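Local coordinates for fibronectin type III domain-containing protein (Simiduia agarivorans, PDB 6P2K), which probably hydrolyses xyloglucan or related beta-glucans as a family 74 glycoside hydrolase built on seven-bladed beta-propellers, and binds zinc ions, at residues B[50-55]-B[86-91]; B[472-477]-B[508-513]. One frame throughout, in Å; residues are numbered along the deposited sequence.

Contact 1. Residues B[50-55]-B[86-91]; sequences QITGNL and NGSNSY. With PE3 (3,6,9,12,15,18,21,24,27,30,33,36,39-tridecaoxahentetracontane-1,41-diol), chain C.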
loop_
_atom_site.group_PDB
_atom_site.type_symbol
_atom_site.label_atom_id
_atom_site.label_comp_id
_atom_site.label_asym_id
_atom_site.label_seq_id
_atom_site.Cartn_x
_atom_site.Cartn_y
_atom_site.Cartn_z
ATOM N N GLN B 50 36.884 -16.831 26.813
ATOM C CA GLN B 50 37.159 -16.102 28.042
ATOM C C GLN B 50 38.513 -15.415 27.945
ATOM O O GLN B 50 39.438 -15.920 27.306
ATOM C CB GLN B 50 37.151 -17.028 29.273
ATOM C CG GLN B 50 35.793 -17.609 29.634
ATOM C CD GLN B 50 35.383 -18.750 28.722
ATOM O OE1 GLN B 50 34.228 -18.839 28.298
ATOM N NE2 GLN B 50 36.330 -19.632 28.415
ATOM N N ILE B 51 38.625 -14.256 28.596
ATOM C CA ILE B 51 39.910 -13.569 28.655
ATOM C C ILE B 51 40.889 -14.368 29.511
ATOM O O ILE B 51 40.506 -15.201 30.341
ATOM C CB ILE B 51 39.742 -12.138 29.193
ATOM C CG1 ILE B 51 39.081 -12.164 30.571
ATOM C CG2 ILE B 51 38.941 -11.292 28.233
ATOM C CD1 ILE B 51 40.030 -11.871 31.700
ATOM N N THR B 52 42.178 -14.117 29.291
ATOM C CA THR B 52 43.220 -14.711 30.120
ATOM C C THR B 52 43.980 -13.618 30.862
ATOM O O THR B 52 43.484 -12.494 30.992
ATOM C CB THR B 52 44.176 -15.558 29.274
ATOM O OG1 THR B 52 44.953 -14.704 28.430
ATOM C CG2 THR B 52 43.394 -16.544 28.413
ATOM N N GLY B 53 45.182 -13.926 31.345
ATOM C CA GLY B 53 45.918 -12.980 32.159
ATOM C C GLY B 53 46.402 -11.765 31.385
ATOM O O GLY B 53 46.390 -11.717 30.155
ATOM N N ASN B 54 46.848 -10.760 32.139
ATOM C CA ASN B 54 47.330 -9.515 31.551
ATOM C C ASN B 54 48.744 -9.686 31.013
ATOM O O ASN B 54 49.643 -10.134 31.731
ATOM C CB ASN B 54 47.308 -8.388 32.584
ATOM C CG ASN B 54 45.905 -7.984 32.978
ATOM O OD1 ASN B 54 44.991 -7.982 32.155
ATOM N ND2 ASN B 54 45.726 -7.634 34.247
ATOM N N LEU B 55 48.941 -9.315 29.754
ATOM C CA LEU B 55 50.255 -9.303 29.132
ATOM C C LEU B 55 50.834 -7.892 29.154
ATOM O O LEU B 55 50.112 -6.901 29.289
ATOM C CB LEU B 55 50.180 -9.815 27.690
ATOM C CG LEU B 55 49.576 -11.202 27.484
ATOM C CD1 LEU B 55 49.005 -11.325 26.086
ATOM C CD2 LEU B 55 50.626 -12.273 27.727
ATOM N N ASN B 86 50.119 -21.145 35.377
ATOM C CA ASN B 86 48.802 -21.444 35.926
ATOM C C ASN B 86 47.749 -21.551 34.827
ATOM O O ASN B 86 46.594 -21.169 35.024
ATOM C CB ASN B 86 48.392 -20.401 36.967
ATOM C CG ASN B 86 48.477 -18.978 36.443
ATOM O OD1 ASN B 86 48.530 -18.745 35.235
ATOM N ND2 ASN B 86 48.486 -18.016 37.357
ATOM N N GLY B 87 48.137 -22.059 33.660
ATOM C CA GLY B 87 47.176 -22.311 32.603
ATOM C C GLY B 87 46.570 -21.079 31.967
ATOM O O GLY B 87 45.398 -21.114 31.577
ATOM N N SER B 88 47.342 -19.994 31.855
ATOM C CA SER B 88 47.033 -18.687 31.245
ATOM C C SER B 88 46.384 -17.697 32.215
ATOM O O SER B 88 46.009 -16.603 31.783
ATOM C CB SER B 88 46.147 -18.798 29.988
ATOM O OG SER B 88 44.777 -18.926 30.330
ATOM N N ASN B 89 46.242 -18.029 33.500
ATOM C CA ASN B 89 45.586 -17.103 34.419
ATOM C C ASN B 89 46.423 -15.847 34.643
ATOM O O ASN B 89 45.878 -14.749 34.794
ATOM C CB ASN B 89 45.289 -17.803 35.746
ATOM C CG ASN B 89 44.077 -18.713 35.665
ATOM O OD1 ASN B 89 43.481 -18.880 34.601
ATOM N ND2 ASN B 89 43.710 -19.315 36.792
ATOM N N SER B 90 47.747 -15.990 34.677
ATOM C CA SER B 90 48.650 -14.851 34.782
ATOM C C SER B 90 49.892 -15.133 33.951
ATOM O O SER B 90 50.221 -16.285 33.664
ATOM C CB SER B 90 49.037 -14.555 36.241
ATOM O OG SER B 90 49.865 -15.577 36.773
ATOM N N TYR B 91 50.584 -14.062 33.565
ATOM C CA TYR B 91 51.774 -14.164 32.734
ATOM C C TYR B 91 52.921 -13.378 33.349
ATOM O O TYR B 91 52.717 -12.398 34.071
ATOM C CB TYR B 91 51.524 -13.642 31.315
ATOM C CG TYR B 91 50.452 -14.374 30.545
ATOM C CD1 TYR B 91 50.731 -15.569 29.892
ATOM C CD2 TYR B 91 49.163 -13.861 30.452
ATOM C CE1 TYR B 91 49.756 -16.235 29.179
ATOM C CE2 TYR B 91 48.182 -14.520 29.739
ATOM C CZ TYR B 91 48.484 -15.705 29.106
ATOM O OH TYR B 91 47.509 -16.365 28.396
HETATM O O43 PE3 C . 42.140 -16.080 35.180
HETATM C C42 PE3 C . 42.059 -14.682 35.461
HETATM C C41 PE3 C . 41.474 -13.972 34.243
HETATM O O40 PE3 C . 41.340 -12.551 34.426
HETATM C C39 PE3 C . 42.581 -11.869 34.661
HETATM C C38 PE3 C . 42.228 -10.394 34.799
HETATM O O37 PE3 C . 43.393 -9.591 35.035
HETATM O O HOH W 1 49.218 -11.546 34.202
HETATM O O HOH W 2 52.347 -10.003 32.281
#
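The phenol of Tyr-91 reaches Thr-52. Its OH donates a hydrogen bond to Thr-52 OG1 at 3.0 Å, and OG1 lies in the plane of the ring, at its edge. The carbonyl of Gly-53 meets the same edge, with Gly-53 O 3.4 Å from Tyr-91 CE2. Over one face sits the methyl Leu-55 CD2. It makes a CH-pi contact, 3.7 Å from the Tyr-91 ring centroid and 21° off the ring normal. The aromatic ring is thus held at its edge, its hydroxyl and one face.

Beside it, Gly-53 N donates to Ser-88 O at 2.8 Å. Thr-52 CG2 packs on Ser-88 OG at 3.4 Å. Two waters join Asn-54 O to the main chain of Tyr-91: one accepts from Tyr-91 N, the other donates to Tyr-91 O.

Behind these contacts the 86-91 loop is tied to itself. Asn-86 OD1 accepts from Ser-90 N at 2.9 Å, and Asn-86 ND2 donates to Ser-90 OG. Ser-84 OG bonds to Ser-88 N and Ser-90 O. Thr-52 OG1 has a second partner in Val-39 O. A polyether chain lies near Ile-51, Asn-54 and Asn-89. The spacing of Ser-84, Asn-86 and Tyr-91 and their bonds fit a variant Asp-box, the turn between third and outer strands of a propeller blade, here packed on the neighbouring blade.

Contact 2. Residues B[472-477]-B[508-513]; sequences GGAHNG and KGVLRD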
loop_
_atom_site.group_PDB
_atom_site.type_symbol
_atom_site.label_atom_id
_atom_site.label_comp_id
_atom_site.label_asym_id
_atom_site.label_seq_id
_atom_site.Cartn_x
_atom_site.Cartn_y
_atom_site.Cartn_z
ATOM N N GLY B 472 40.431 2.491 8.252
ATOM C CA GLY B 472 40.284 3.888 8.598
ATOM C C GLY B 472 40.492 4.855 7.454
ATOM O O GLY B 472 40.391 6.071 7.668
ATOM N N GLY B 473 40.776 4.363 6.249
ATOM C CA GLY B 473 40.993 5.227 5.105
ATOM C C GLY B 473 39.702 5.690 4.461
ATOM O O GLY B 473 39.443 5.390 3.291
ATOM N N ALA B 474 38.891 6.426 5.224
ATOM C CA ALA B 474 37.604 6.909 4.735
ATOM C C ALA B 474 37.784 7.779 3.497
ATOM O O ALA B 474 38.626 8.683 3.472
ATOM C CB ALA B 474 36.892 7.693 5.835
ATOM N N HIS B 475 36.978 7.514 2.469
ATOM C CA HIS B 475 37.200 8.166 1.183
ATOM C C HIS B 475 36.665 9.592 1.154
ATOM O O HIS B 475 37.296 10.471 0.558
ATOM C CB HIS B 475 36.577 7.339 0.057
ATOM C CG HIS B 475 37.299 6.059 -0.213
ATOM N ND1 HIS B 475 36.652 4.897 -0.576
ATOM C CD2 HIS B 475 38.617 5.753 -0.155
ATOM C CE1 HIS B 475 37.542 3.933 -0.740
ATOM N NE2 HIS B 475 38.742 4.427 -0.489
ATOM N N ASN B 476 35.517 9.848 1.782
ATOM C CA ASN B 476 34.907 11.170 1.692
ATOM C C ASN B 476 33.828 11.307 2.759
ATOM O O ASN B 476 33.503 10.358 3.474
ATOM C CB ASN B 476 34.322 11.420 0.298
ATOM C CG ASN B 476 33.600 10.211 -0.254
ATOM O OD1 ASN B 476 32.608 9.749 0.314
ATOM N ND2 ASN B 476 34.097 9.685 -1.366
ATOM N N GLY B 477 33.279 12.518 2.857
ATOM C CA GLY B 477 32.200 12.790 3.787
ATOM C C GLY B 477 30.848 12.569 3.141
ATOM O O GLY B 477 30.584 13.062 2.043
ATOM N N LYS B 508 33.350 17.180 -0.296
ATOM C CA LYS B 508 33.764 15.785 -0.203
ATOM C C LYS B 508 34.610 15.473 1.026
ATOM O O LYS B 508 34.913 14.297 1.257
ATOM C CB LYS B 508 34.544 15.388 -1.461
ATOM C CG LYS B 508 36.000 15.838 -1.445
ATOM C CD LYS B 508 36.542 16.105 -2.844
ATOM C CE LYS B 508 36.485 14.863 -3.721
ATOM N NZ LYS B 508 36.970 15.129 -5.108
ATOM N N GLY B 509 35.007 16.470 1.811
ATOM C CA GLY B 509 35.848 16.198 2.968
ATOM C C GLY B 509 35.107 15.374 4.010
ATOM O O GLY B 509 33.919 15.577 4.264
ATOM N N VAL B 510 35.831 14.421 4.612
ATOM C CA VAL B 510 35.253 13.536 5.618
ATOM C C VAL B 510 34.630 14.361 6.734
ATOM O O VAL B 510 35.251 15.288 7.262
ATOM C CB VAL B 510 36.326 12.576 6.164
ATOM C CG1 VAL B 510 35.814 11.839 7.397
ATOM C CG2 VAL B 510 36.753 11.581 5.091
ATOM N N LEU B 511 33.384 14.036 7.083
ATOM C CA LEU B 511 32.699 14.680 8.205
ATOM C C LEU B 511 33.188 14.009 9.485
ATOM O O LEU B 511 32.560 13.097 10.030
ATOM C CB LEU B 511 31.185 14.571 8.061
ATOM C CG LEU B 511 30.572 14.833 6.685
ATOM C CD1 LEU B 511 29.057 14.637 6.718
ATOM C CD2 LEU B 511 30.927 16.226 6.198
ATOM N N ARG B 512 34.340 14.478 9.978
ATOM C CA ARG B 512 34.996 13.768 11.074
ATOM C C ARG B 512 34.140 13.751 12.335
ATOM O O ARG B 512 34.232 12.809 13.128
ATOM C CB ARG B 512 36.370 14.365 11.363
ATOM C CG ARG B 512 37.216 13.433 12.203
ATOM C CD ARG B 512 38.655 13.877 12.336
ATOM N NE ARG B 512 39.381 12.961 13.211
ATOM C CZ ARG B 512 40.376 13.321 14.016
ATOM N NH1 ARG B 512 40.773 14.587 14.057
ATOM N NH2 ARG B 512 40.970 12.412 14.784
ATOM N N ASP B 513 33.298 14.761 12.542
ATOM C CA ASP B 513 32.238 14.624 13.529
ATOM C C ASP B 513 30.949 15.215 12.983
ATOM O O ASP B 513 30.952 16.109 12.133
ATOM C CB ASP B 513 32.586 15.270 14.880
ATOM C CG ASP B 513 31.712 14.747 16.036
ATOM O OD1 ASP B 513 31.420 13.521 16.113
ATOM O OD2 ASP B 513 31.325 15.579 16.889
HETATM O O HOH W 3 37.854 13.202 0.869
#
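Val-510 holds CG1 anti to its backbone N (chi1 169°), which sets CG2 anti to its carbonyl carbon. CG2 packs against Asn-476 C and Ala-474 O, each at 3.8 Å, and more loosely against Ala-474 CB. In Leu-511, CG is anti to the carbonyl carbon (chi1 -43°) and lies 3.9 Å from Gly-477 CA.

This is packing between adjacent blades of a beta-propeller. Residues 472-477 belong to the loop between the second and third strands of one blade, and 508-513 lead into the innermost strand of the next.

The single direct hydrogen bond between the two segments runs from Gly-477 N to Lys-508 O at 2.9 Å. The donor stands above the carbonyl plane, 57° out of it. Water 3 donates to the same oxygen and to His-475 O, so Lys-508 O receives two bonds. Asn-476 CB also lies against it at 3.1 Å. The Asn-476 side chain then turns away, and its OD1 bonds to Thr-467 OG1. Gly-477 has no side chain, and its CA makes a CA-H...O contact of 3.3 Å with Gly-509 O. That oxygen also accepts from Ser-528 OG.

Part of the contact meets another copy of the protein: Lys-508 NZ hydrogen-bonds to Ser-370 OG of the second subunit. At the other end, the strand carries Asp-513 to a zinc ion shared with Asp-405. Asp-513 OD1 is the metal ligand, and Asp-513 OD2 is bonded to Ile-573 N.

Overall arrangement
Contact 1 and contact 2 each join neighbouring blades, but in different propellers. By chain order, the 50-55 and 86-91 segments lie in the first set of seven blades and the 472-477 and 508-513 segments in the second. Their centres are 39 Å apart, their nearest atoms about 24 Å, on opposite sides of the chain's centre. Contact 1 also touches the second propeller through Val-679 and His-739, and a glycerol lies about 4 Å from the Asn-89 side chain. Contact 1 lies away from the zinc sites. Contact 2 contains the zinc ligand Asp-513; its Leu-511 side chain is about 10 Å from the metal.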